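Local coordinates for FAD-binding PCMH-type domain-containing protein (Gibberella zeae, PDB 6YJO) that carries FAD attached by two covalent links and probably acts as an oxygen-dependent oxidoreductase, perhaps on oligosaccharides, at residues A[92-97]-A[494-499]; A[238-243]-A[315-320]. One frame throughout, in Å; residues are numbered along the deposited sequence.

Interaction 1. Residues A[92-97]-A[494-499]; sequences KVRVSA and MFWNPQ. With FAD (flavin-adenine dinucleotide), chain C.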
loop_
_atom_site.group_PDB
_atom_site.type_symbol
_atom_site.label_atom_id
_atom_site.label_comp_id
_atom_site.label_asym_id
_atom_site.label_seq_id
_atom_site.Cartn_x
_atom_site.Cartn_y
_atom_site.Cartn_z
ATOM N N LYS A 92 4.769 23.727 18.080
ATOM C CA LYS A 92 5.052 22.459 18.756
ATOM C C LYS A 92 3.948 21.429 18.526
ATOM O O LYS A 92 3.652 20.613 19.402
ATOM C CB LYS A 92 5.270 22.668 20.258
ATOM C CG LYS A 92 6.122 21.577 20.915
ATOM C CD LYS A 92 5.730 21.319 22.372
ATOM C CE LYS A 92 4.807 20.107 22.524
ATOM N NZ LYS A 92 3.474 20.463 23.088
ATOM N N VAL A 93 3.319 21.459 17.352
ATOM C CA VAL A 93 2.369 20.422 16.964
ATOM C C VAL A 93 3.095 19.364 16.147
ATOM O O VAL A 93 3.990 19.669 15.349
ATOM C CB VAL A 93 1.176 21.000 16.172
ATOM C CG1 VAL A 93 0.347 21.943 17.037
ATOM C CG2 VAL A 93 1.637 21.685 14.883
ATOM N N ARG A 94 2.716 18.111 16.364
ATOM C CA ARG A 94 3.046 17.060 15.414
ATOM C C ARG A 94 2.325 17.331 14.100
ATOM O O ARG A 94 1.210 17.858 14.084
ATOM C CB ARG A 94 2.652 15.701 15.991
ATOM C CG ARG A 94 3.556 15.252 17.122
ATOM C CD ARG A 94 2.866 14.240 18.003
ATOM N NE ARG A 94 3.812 13.508 18.836
ATOM C CZ ARG A 94 3.492 12.445 19.563
ATOM N NH1 ARG A 94 2.248 11.989 19.557
ATOM N NH2 ARG A 94 4.414 11.838 20.295
ATOM N N VAL A 95 2.975 16.994 12.992
ATOM C CA VAL A 95 2.453 17.279 11.662
ATOM C C VAL A 95 2.423 15.987 10.859
ATOM O O VAL A 95 3.334 15.160 10.959
ATOM C CB VAL A 95 3.299 18.342 10.933
ATOM C CG1 VAL A 95 2.690 18.666 9.577
ATOM C CG2 VAL A 95 3.435 19.593 11.788
ATOM N N SER A 96 1.380 15.826 10.053
ATOM C CA SER A 96 1.158 14.602 9.300
ATOM C C SER A 96 0.578 14.955 7.941
ATOM O O SER A 96 -0.300 15.813 7.835
ATOM C CB SER A 96 0.221 13.653 10.053
ATOM O OG SER A 96 0.946 12.874 10.992
ATOM N N ALA A 97 1.075 14.289 6.908
ATOM C CA ALA A 97 0.636 14.518 5.541
ATOM C C ALA A 97 -0.396 13.467 5.155
ATOM O O ALA A 97 -0.263 12.290 5.499
ATOM C CB ALA A 97 1.817 14.480 4.569
ATOM N N MET A 494 8.535 15.220 14.988
ATOM C CA MET A 494 7.423 16.022 14.489
ATOM C C MET A 494 6.493 15.185 13.615
ATOM O O MET A 494 5.272 15.180 13.811
ATOM C CB MET A 494 7.966 17.222 13.714
ATOM C CG MET A 494 7.030 17.771 12.657
ATOM S SD MET A 494 7.499 19.440 12.180
ATOM C CE MET A 494 6.742 19.549 10.567
ATOM N N PHE A 495 7.053 14.469 12.643
ATOM C CA PHE A 495 6.262 13.634 11.740
ATOM C C PHE A 495 5.958 12.334 12.467
ATOM O O PHE A 495 6.658 11.331 12.326
ATOM C CB PHE A 495 7.001 13.403 10.429
ATOM C CG PHE A 495 7.442 14.670 9.764
ATOM C CD1 PHE A 495 6.510 15.597 9.332
ATOM C CD2 PHE A 495 8.789 14.937 9.574
ATOM C CE1 PHE A 495 6.910 16.765 8.722
ATOM C CE2 PHE A 495 9.196 16.103 8.964
ATOM C CZ PHE A 495 8.254 17.018 8.536
ATOM N N TRP A 496 4.890 12.356 13.253
ATOM C CA TRP A 496 4.565 11.283 14.177
ATOM C C TRP A 496 3.330 10.534 13.698
ATOM O O TRP A 496 2.413 11.129 13.126
ATOM C CB TRP A 496 4.323 11.845 15.580
ATOM C CG TRP A 496 4.143 10.799 16.630
ATOM C CD1 TRP A 496 5.106 10.286 17.449
ATOM C CD2 TRP A 496 2.924 10.139 16.982
ATOM N NE1 TRP A 496 4.562 9.347 18.289
ATOM C CE2 TRP A 496 3.222 9.237 18.020
ATOM C CE3 TRP A 496 1.607 10.221 16.518
ATOM C CZ2 TRP A 496 2.254 8.423 18.603
ATOM C CZ3 TRP A 496 0.647 9.415 17.097
ATOM C CH2 TRP A 496 0.975 8.526 18.129
ATOM N N ASN A 497 3.323 9.226 13.921
ATOM C CA ASN A 497 2.123 8.417 13.778
ATOM C C ASN A 497 2.261 7.208 14.691
ATOM O O ASN A 497 3.374 6.861 15.103
ATOM C CB ASN A 497 1.887 7.982 12.323
ATOM C CG ASN A 497 2.951 7.038 11.811
ATOM O OD1 ASN A 497 2.888 5.832 12.048
ATOM N ND2 ASN A 497 3.931 7.581 11.093
ATOM N N PRO A 498 1.148 6.557 15.040
ATOM C CA PRO A 498 1.219 5.447 16.005
ATOM C C PRO A 498 2.282 4.403 15.699
ATOM O O PRO A 498 2.970 3.949 16.622
ATOM C CB PRO A 498 -0.194 4.859 15.939
ATOM C CG PRO A 498 -1.053 6.035 15.626
ATOM C CD PRO A 498 -0.242 6.899 14.697
ATOM N N GLN A 499 2.444 4.007 14.435
ATOM C CA GLN A 499 3.412 2.981 14.059
ATOM C C GLN A 499 4.592 3.569 13.296
ATOM O O GLN A 499 5.207 2.892 12.468
ATOM C CB GLN A 499 2.721 1.886 13.251
ATOM C CG GLN A 499 1.823 1.026 14.121
ATOM C CD GLN A 499 0.850 0.164 13.338
ATOM O OE1 GLN A 499 1.007 -0.046 12.134
ATOM N NE2 GLN A 499 -0.170 -0.339 14.025
HETATM P PA FAD C . -2.890 8.448 3.286
HETATM O O1A FAD C . -3.709 8.194 4.495
HETATM O O2A FAD C . -3.065 9.855 2.691
HETATM O O5B FAD C . -1.366 8.164 3.571
HETATM C C5B FAD C . -0.939 6.945 4.215
HETATM C C4B FAD C . 0.412 7.163 4.841
HETATM O O4B FAD C . 1.247 7.918 3.929
HETATM C C3B FAD C . 0.389 7.958 6.144
HETATM O O3B FAD C . 1.418 7.519 7.023
HETATM C C2B FAD C . 0.627 9.385 5.655
HETATM O O2B FAD C . 1.181 10.212 6.667
HETATM C C1B FAD C . 1.637 9.135 4.538
HETATM N N9A FAD C . 1.679 10.187 3.525
HETATM C C8A FAD C . 0.679 10.567 2.665
HETATM N N7A FAD C . 1.003 11.556 1.868
HETATM C C5A FAD C . 2.313 11.851 2.229
HETATM C C6A FAD C . 3.231 12.805 1.758
HETATM N N6A FAD C . 2.969 13.680 0.784
HETATM N N1A FAD C . 4.452 12.832 2.337
HETATM C C2A FAD C . 4.723 11.960 3.310
HETATM N N3A FAD C . 3.938 11.017 3.835
HETATM C C4A FAD C . 2.733 11.015 3.247
HETATM N N1 FAD C . -2.092 -1.392 -1.300
HETATM C C2 FAD C . -1.446 -2.260 -2.133
HETATM O O2 FAD C . -0.248 -2.528 -1.987
HETATM N N3 FAD C . -2.141 -2.860 -3.172
HETATM C C4 FAD C . -3.475 -2.670 -3.472
HETATM O O4 FAD C . -3.989 -3.257 -4.423
HETATM C C4X FAD C . -4.150 -1.747 -2.581
HETATM N N5 FAD C . -5.414 -1.507 -2.790
HETATM C C5X FAD C . -6.055 -0.619 -1.940
HETATM C C6 FAD C . -7.410 -0.369 -2.121
HETATM C C7 FAD C . -8.094 0.533 -1.316
HETATM C C7M FAD C . -9.557 0.790 -1.569
HETATM C C8 FAD C . -7.422 1.151 -0.248
HETATM C C8M FAD C . -8.125 2.125 0.656
HETATM C C9 FAD C . -6.070 0.885 -0.045
HETATM C C9A FAD C . -5.389 0.005 -0.875
HETATM N N10 FAD C . -4.020 -0.276 -0.696
HETATM C C10 FAD C . -3.371 -1.155 -1.524
HETATM C "C1'" FAD C . -3.272 0.320 0.418
HETATM C "C2'" FAD C . -2.519 1.588 0.050
HETATM O "O2'" FAD C . -1.328 1.257 -0.662
HETATM C "C3'" FAD C . -2.142 2.321 1.338
HETATM O "O3'" FAD C . -3.332 2.533 2.088
HETATM C "C4'" FAD C . -1.456 3.668 1.124
HETATM O "O4'" FAD C . -0.377 3.822 2.045
HETATM C "C5'" FAD C . -2.437 4.805 1.292
HETATM O "O5'" FAD C . -1.867 6.007 0.741
HETATM P P FAD C . -2.711 7.324 0.649
HETATM O O1P FAD C . -1.784 8.511 0.372
HETATM O O2P FAD C . -3.837 7.123 -0.297
HETATM O O3P FAD C . -3.267 7.408 2.151
#
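Val-95 N donates a hydrogen bond of 3.0 Å to Met-494 O, with an angle of 158° at the hydrogen. This joins strand 95-98 to the loop after helix 479-489. One residue on, Phe-495 CA directs its hydrogen at Val-95 O, 3.4 Å away and almost straight at 178°. Phe-495 is the centre of an inverse gamma turn, and its ring meets the same Val-95 O at the edge.

Arg-94 and Trp-496 carry the side-chain contact. The guanidinium lies flat on the indole, planes 9° apart. Arg-94 CZ sits 3.3 Å from the centroid of the five-membered ring of Trp-496, a cation-pi contact over the face. NH1 reaches over the middle of the indole, and NH2 lies over NE1 and CD1. The Arg-94 chain is extended from CG to NE, which carries the group out to the ring. NH1 also forms a salt bridge with Glu-112. On the opposite face of the indole, Pro-498 N lies toward the rim.

Strand 95-98 is an outermost strand of the three-stranded parallel sheet in the FAD-binding domain, so the C-terminal loop docks against a sheet edge. Beside it, the methyl CE of Met-494 packs on Val-95 CG2 at 3.5 Å, the two side chains lying side by side. Ser-96 OG is hydrogen-bonded to His-115 ND1. At the end of the segment, Ala-97 O accepts a 2.8 Å hydrogen bond from FAD O2B, while Ala-97 CB touches the adenine at C5A and C6A.

Interaction 2. Residues A[238-243]-A[315-320]; sequences PETVTP and ASTGGW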
loop_
_atom_site.group_PDB
_atom_site.type_symbol
_atom_site.label_atom_id
_atom_site.label_comp_id
_atom_site.label_asym_id
_atom_site.label_seq_id
_atom_site.Cartn_x
_atom_site.Cartn_y
_atom_site.Cartn_z
ATOM N N PRO A 238 1.378 -2.111 -21.747
ATOM C CA PRO A 238 1.197 -3.172 -22.738
ATOM C C PRO A 238 -0.131 -3.010 -23.458
ATOM O O PRO A 238 -1.083 -2.420 -22.946
ATOM C CB PRO A 238 1.231 -4.455 -21.903
ATOM C CG PRO A 238 0.705 -4.040 -20.577
ATOM C CD PRO A 238 1.106 -2.594 -20.380
ATOM N N GLU A 239 -0.176 -3.539 -24.677
ATOM C CA GLU A 239 -1.366 -3.462 -25.511
ATOM C C GLU A 239 -2.202 -4.732 -25.461
ATOM O O GLU A 239 -3.374 -4.699 -25.855
ATOM C CB GLU A 239 -0.965 -3.167 -26.965
ATOM C CG GLU A 239 -0.000 -4.179 -27.563
ATOM C CD GLU A 239 0.379 -3.852 -29.000
ATOM O OE1 GLU A 239 0.079 -2.727 -29.458
ATOM O OE2 GLU A 239 0.973 -4.720 -29.672
ATOM N N THR A 240 -1.632 -5.831 -24.972
ATOM C CA THR A 240 -2.275 -7.142 -24.947
ATOM C C THR A 240 -2.249 -7.642 -23.506
ATOM O O THR A 240 -1.217 -8.124 -23.029
ATOM C CB THR A 240 -1.559 -8.099 -25.896
ATOM O OG1 THR A 240 -1.692 -7.626 -27.242
ATOM C CG2 THR A 240 -2.127 -9.504 -25.792
ATOM N N VAL A 241 -3.380 -7.527 -22.812
ATOM C CA VAL A 241 -3.470 -7.843 -21.390
ATOM C C VAL A 241 -4.717 -8.687 -21.164
ATOM O O VAL A 241 -5.808 -8.325 -21.620
ATOM C CB VAL A 241 -3.497 -6.564 -20.525
ATOM C CG1 VAL A 241 -2.645 -5.471 -21.169
ATOM C CG2 VAL A 241 -4.916 -6.061 -20.291
ATOM N N THR A 242 -4.553 -9.810 -20.468
ATOM C CA THR A 242 -5.638 -10.768 -20.248
ATOM C C THR A 242 -5.936 -10.934 -18.764
ATOM O O THR A 242 -5.230 -11.687 -18.068
ATOM C CB THR A 242 -5.282 -12.123 -20.862
ATOM O OG1 THR A 242 -4.888 -11.943 -22.230
ATOM C CG2 THR A 242 -6.474 -13.077 -20.799
ATOM N N PRO A 243 -6.955 -10.268 -18.229
ATOM C CA PRO A 243 -7.462 -10.648 -16.907
ATOM C C PRO A 243 -8.082 -12.036 -16.943
ATOM O O PRO A 243 -8.508 -12.527 -17.989
ATOM C CB PRO A 243 -8.518 -9.578 -16.598
ATOM C CG PRO A 243 -8.212 -8.436 -17.511
ATOM C CD PRO A 243 -7.574 -9.027 -18.731
ATOM N N ALA A 315 -12.290 -15.097 -18.838
ATOM C CA ALA A 315 -11.013 -14.629 -19.354
ATOM C C ALA A 315 -11.275 -13.817 -20.611
ATOM O O ALA A 315 -12.110 -14.191 -21.439
ATOM C CB ALA A 315 -10.060 -15.796 -19.640
ATOM N N SER A 316 -10.570 -12.697 -20.732
ATOM C CA SER A 316 -10.808 -11.759 -21.815
ATOM C C SER A 316 -9.533 -10.960 -22.044
ATOM O O SER A 316 -8.812 -10.654 -21.094
ATOM C CB SER A 316 -11.985 -10.832 -21.486
ATOM O OG SER A 316 -12.159 -9.848 -22.489
ATOM N N THR A 317 -9.259 -10.637 -23.304
ATOM C CA THR A 317 -8.082 -9.871 -23.675
ATOM C C THR A 317 -8.495 -8.468 -24.096
ATOM O O THR A 317 -9.536 -8.274 -24.732
ATOM C CB THR A 317 -7.317 -10.559 -24.812
ATOM O OG1 THR A 317 -7.157 -11.950 -24.508
ATOM C CG2 THR A 317 -5.943 -9.925 -25.006
ATOM N N GLY A 318 -7.667 -7.495 -23.740
ATOM C CA GLY A 318 -7.990 -6.115 -24.022
ATOM C C GLY A 318 -6.844 -5.183 -23.689
ATOM O O GLY A 318 -5.706 -5.610 -23.498
ATOM N N GLY A 319 -7.165 -3.891 -23.629
ATOM C CA GLY A 319 -6.167 -2.877 -23.376
ATOM C C GLY A 319 -5.746 -2.818 -21.912
ATOM O O GLY A 319 -6.315 -3.469 -21.039
ATOM N N TRP A 320 -4.722 -1.999 -21.658
ATOM C CA TRP A 320 -4.178 -1.859 -20.312
ATOM C C TRP A 320 -5.129 -1.078 -19.417
ATOM O O TRP A 320 -5.327 -1.435 -18.252
ATOM C CB TRP A 320 -2.808 -1.179 -20.394
ATOM C CG TRP A 320 -2.339 -0.467 -19.146
ATOM C CD1 TRP A 320 -2.452 0.867 -18.873
ATOM C CD2 TRP A 320 -1.647 -1.045 -18.031
ATOM N NE1 TRP A 320 -1.882 1.152 -17.658
ATOM C CE2 TRP A 320 -1.383 -0.004 -17.119
ATOM C CE3 TRP A 320 -1.228 -2.339 -17.715
ATOM C CZ2 TRP A 320 -0.726 -0.219 -15.908
ATOM C CZ3 TRP A 320 -0.575 -2.552 -16.511
ATOM C CH2 TRP A 320 -0.330 -1.498 -15.623
#
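A single antiparallel bridge, Val-241 with Gly-318, pairs the approach to strand 242-248 with the loop that leaves strand 314-315. It is a hydrogen-bonded pair. Val-241 N donates to Gly-318 O at 3.1 Å. Gly-318 N returns a bond of 2.9 Å to Val-241 O. Thr-317 CA also approaches Val-241 O, so this carbonyl receives both an N-H and a CA-H. Thr-242 CA makes a similar CA-H...O contact with Ser-316 O. Farther along, Ser-316 N makes a weak bond of 3.4 Å to Pro-243 O.

The two threonines meet through their hydroxyls. Thr-317 OG1 donates to Thr-242 OG1 at 3.2 Å, and Thr-242 OG1 is also hydrogen-bonded to Gly-292 O. The methyl CG2 of Thr-317 lies 3.6 Å from the same Thr-242 OG1 and also meets CG2 of Thr-240.

Strand 314-315 is an outermost strand of the seven-stranded antiparallel sheet and pairs with strand 242-248. The contact therefore continues that edge pairing past the end of the short strand. Gly-319 then takes the N-cap position of helix 320-326, and its N is hydrogen-bonded to Gln-322 OE1.

Trp-320 opens the helix and closes the contact at its other end. The six-membered ring meets Pro-238 obliquely, CE3 lying 3.6 Å from CD of the proline. Trp-320 CB rests 3.3 Å from Pro-238 O. Val-241 CG2, set between its own backbone N and carbonyl carbon, comes within 3.0 Å of Gly-319 O. Val-241 CG1 faces the CA and CB of Trp-320, and the valine also touches Met-323 of the same helix. Tyr-291 touches both Pro-238 and Trp-320.

Interaction 1 and interaction 2 lie on opposite sides of the chain's centre. Their centres are 42 Å apart, their nearest atoms about 25 Å, and they do not touch. Along the chain, interaction 2 is nested inside the loop closed by interaction 1. FAD lies between them in the fold, but their relations to it differ. Segment 92-97 meets the adenosine part of the cofactor directly. Interaction 2 has only a distant relation: the side chain of Trp-320 is about 12 Å from FAD and about 10 Å from that of Ser-161, an FAD-binding residue. One contact joins the C-terminal region to the FAD-binding domain; the other edges the seven-stranded sheet.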